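Local coordinates for protein Uly1 (Catenovulum maritimum, PDB 7DRQ) that probably cleaves ulvan, a marine algal polysaccharide, as a calcium-binding lyase of polysaccharide lyase family 24, at residues Asp51-Tyr56 with Lys446-Ile451. Numbering follows the deposited sequence.
Sequences DAIKVY and KGIVHI
Ile53 sits across from His450 where strand 53-56 and segment 446-451 of strand 444-452 run nearly side by side in the same direction, 24° apart, with their axes 7.4 Å from each other at the closest. No hydrogen bond joins the two segments directly. Both strands are outermost in four-stranded antiparallel sheets: one sheet begins with strand 53-56, and in the other the N-terminal strand 3-15 pairs with the last strands of the chain. This is consistent with adjacent blades of a beta-propeller, as the BNR-repeat family suggests.

The imidazole of His450 reaches across with CG anti to the backbone N (chi1 -179°). Over one face, near the rim, lie Ile53 O and the CA of Lys54, the latter making a CH-pi contact 4.2 Å from the ring centroid. Lys54 CD passes His450 CE1 at 3.8 Å, and NZ goes on to a salt bridge with Asp51 OD2 (2.8 Å). Val55 CG2 touches His450 CD2 at 3.7 Å. A water accepts from Val55 N at 3.0 Å and hydrogen-bonds to His450 NE2 at 2.6 Å, bridging the strands. Toward the start of both segments, Ile448 CD1 touches both Ala52 CB (3.7 Å) and Ile53 CG2.

An alanine in place of His450 would probably open a gap beside Lys54 and Val55 and leave the water, still bonded to Val55 N, without its NE2 partner. Direct contact thus comes from apolar groups, a CH-pi contact and a carbonyl over the ring, while one water makes the polar link.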
loop_
_atom_site.group_PDB
_atom_site.type_symbol
_atom_site.label_atom_id
_atom_site.label_comp_id
_atom_site.label_asym_id
_atom_site.label_seq_id
_atom_site.Cartn_x
_atom_site.Cartn_y
_atom_site.Cartn_z
ATOM N N ASP A 51 0.029 -3.689 2.054
ATOM C CA ASP A 51 0.501 -3.364 3.399
ATOM C C ASP A 51 0.550 -4.636 4.252
ATOM O O ASP A 51 -0.149 -4.799 5.255
ATOM C CB ASP A 51 -0.401 -2.300 4.013
ATOM C CG ASP A 51 0.178 -1.703 5.262
ATOM O OD1 ASP A 51 1.427 -1.650 5.378
ATOM O OD2 ASP A 51 -0.615 -1.298 6.135
ATOM N N ALA A 52 1.403 -5.555 3.817
ATOM C CA ALA A 52 1.290 -6.950 4.212
ATOM C C ALA A 52 2.280 -7.378 5.281
ATOM O O ALA A 52 2.319 -8.566 5.619
ATOM C CB ALA A 52 1.455 -7.855 2.980
ATOM N N ILE A 53 3.096 -6.474 5.813
ATOM C CA ILE A 53 4.048 -6.870 6.843
ATOM C C ILE A 53 4.177 -5.765 7.882
ATOM O O ILE A 53 4.325 -4.589 7.534
ATOM C CB ILE A 53 5.419 -7.237 6.235
ATOM C CG1 ILE A 53 6.466 -7.393 7.336
ATOM C CG2 ILE A 53 5.866 -6.230 5.180
ATOM C CD1 ILE A 53 7.674 -8.194 6.884
ATOM N N LYS A 54 4.118 -6.141 9.162
ATOM C CA LYS A 54 4.314 -5.202 10.258
ATOM C C LYS A 54 5.159 -5.868 11.331
ATOM O O LYS A 54 5.173 -7.097 11.457
ATOM C CB LYS A 54 2.990 -4.745 10.890
ATOM C CG LYS A 54 2.109 -3.909 9.980
ATOM C CD LYS A 54 2.797 -2.601 9.629
ATOM C CE LYS A 54 2.178 -2.012 8.366
ATOM N NZ LYS A 54 0.702 -1.733 8.579
ATOM N N VAL A 55 5.856 -5.046 12.107
ATOM C CA VAL A 55 6.652 -5.511 13.237
ATOM C C VAL A 55 6.151 -4.826 14.497
ATOM O O VAL A 55 6.010 -3.597 14.530
ATOM C CB VAL A 55 8.156 -5.255 13.025
ATOM C CG1 VAL A 55 8.960 -5.836 14.192
ATOM C CG2 VAL A 55 8.609 -5.910 11.731
ATOM N N TYR A 56 5.866 -5.627 15.523
ATOM C CA TYR A 56 5.421 -5.139 16.825
ATOM C C TYR A 56 6.188 -5.905 17.891
ATOM O O TYR A 56 6.043 -7.128 17.992
ATOM C CB TYR A 56 3.911 -5.332 17.018
ATOM C CG TYR A 56 3.488 -5.133 18.456
ATOM C CD1 TYR A 56 3.479 -3.866 19.025
ATOM C CD2 TYR A 56 3.119 -6.213 19.253
ATOM C CE1 TYR A 56 3.110 -3.680 20.350
ATOM C CE2 TYR A 56 2.748 -6.036 20.565
ATOM C CZ TYR A 56 2.746 -4.768 21.111
ATOM O OH TYR A 56 2.382 -4.594 22.424
ATOM N N LYS A 446 10.160 -10.544 -6.391
ATOM C CA LYS A 446 9.370 -9.427 -5.885
ATOM C C LYS A 446 9.626 -9.319 -4.393
ATOM O O LYS A 446 9.797 -10.329 -3.718
ATOM C CB LYS A 446 7.878 -9.655 -6.164
ATOM C CG LYS A 446 6.959 -8.499 -5.791
ATOM C CD LYS A 446 5.490 -8.925 -5.929
ATOM C CE LYS A 446 4.556 -7.718 -6.003
ATOM N NZ LYS A 446 4.590 -6.885 -4.761
ATOM N N GLY A 447 9.632 -8.103 -3.874
ATOM C CA GLY A 447 9.728 -7.942 -2.431
ATOM C C GLY A 447 8.989 -6.706 -1.986
ATOM O O GLY A 447 8.834 -5.750 -2.754
ATOM N N ILE A 448 8.496 -6.736 -0.746
ATOM C CA ILE A 448 7.999 -5.522 -0.108
ATOM C C ILE A 448 8.812 -5.251 1.148
ATOM O O ILE A 448 9.242 -6.165 1.861
ATOM C CB ILE A 448 6.488 -5.562 0.218
ATOM C CG1 ILE A 448 6.157 -6.678 1.191
ATOM C CG2 ILE A 448 5.648 -5.648 -1.066
ATOM C CD1 ILE A 448 4.659 -6.710 1.566
ATOM N N VAL A 449 9.009 -3.961 1.416
ATOM C CA VAL A 449 9.933 -3.469 2.431
ATOM C C VAL A 449 9.144 -2.924 3.613
ATOM O O VAL A 449 8.154 -2.205 3.426
ATOM C CB VAL A 449 10.823 -2.366 1.826
ATOM C CG1 VAL A 449 11.580 -1.622 2.919
ATOM C CG2 VAL A 449 11.756 -2.952 0.777
ATOM N N HIS A 450 9.595 -3.247 4.829
ATOM C CA HIS A 450 9.128 -2.598 6.050
ATOM C C HIS A 450 10.343 -2.242 6.892
ATOM O O HIS A 450 11.126 -3.125 7.246
ATOM C CB HIS A 450 8.177 -3.509 6.832
ATOM C CG HIS A 450 7.646 -2.890 8.089
ATOM N ND1 HIS A 450 6.665 -1.923 8.078
ATOM C CD2 HIS A 450 7.949 -3.106 9.390
ATOM C CE1 HIS A 450 6.394 -1.558 9.319
ATOM N NE2 HIS A 450 7.153 -2.264 10.136
ATOM N N ILE A 451 10.514 -0.955 7.199
ATOM C CA ILE A 451 11.606 -0.486 8.047
ATOM C C ILE A 451 11.076 -0.350 9.467
ATOM O O ILE A 451 10.035 0.283 9.686
ATOM C CB ILE A 451 12.166 0.858 7.542
ATOM C CG1 ILE A 451 12.543 0.771 6.055
ATOM C CG2 ILE A 451 13.349 1.300 8.407
ATOM C CD1 ILE A 451 13.558 -0.302 5.747
HETATM O O HOH W 1 5.732 -2.085 12.346
#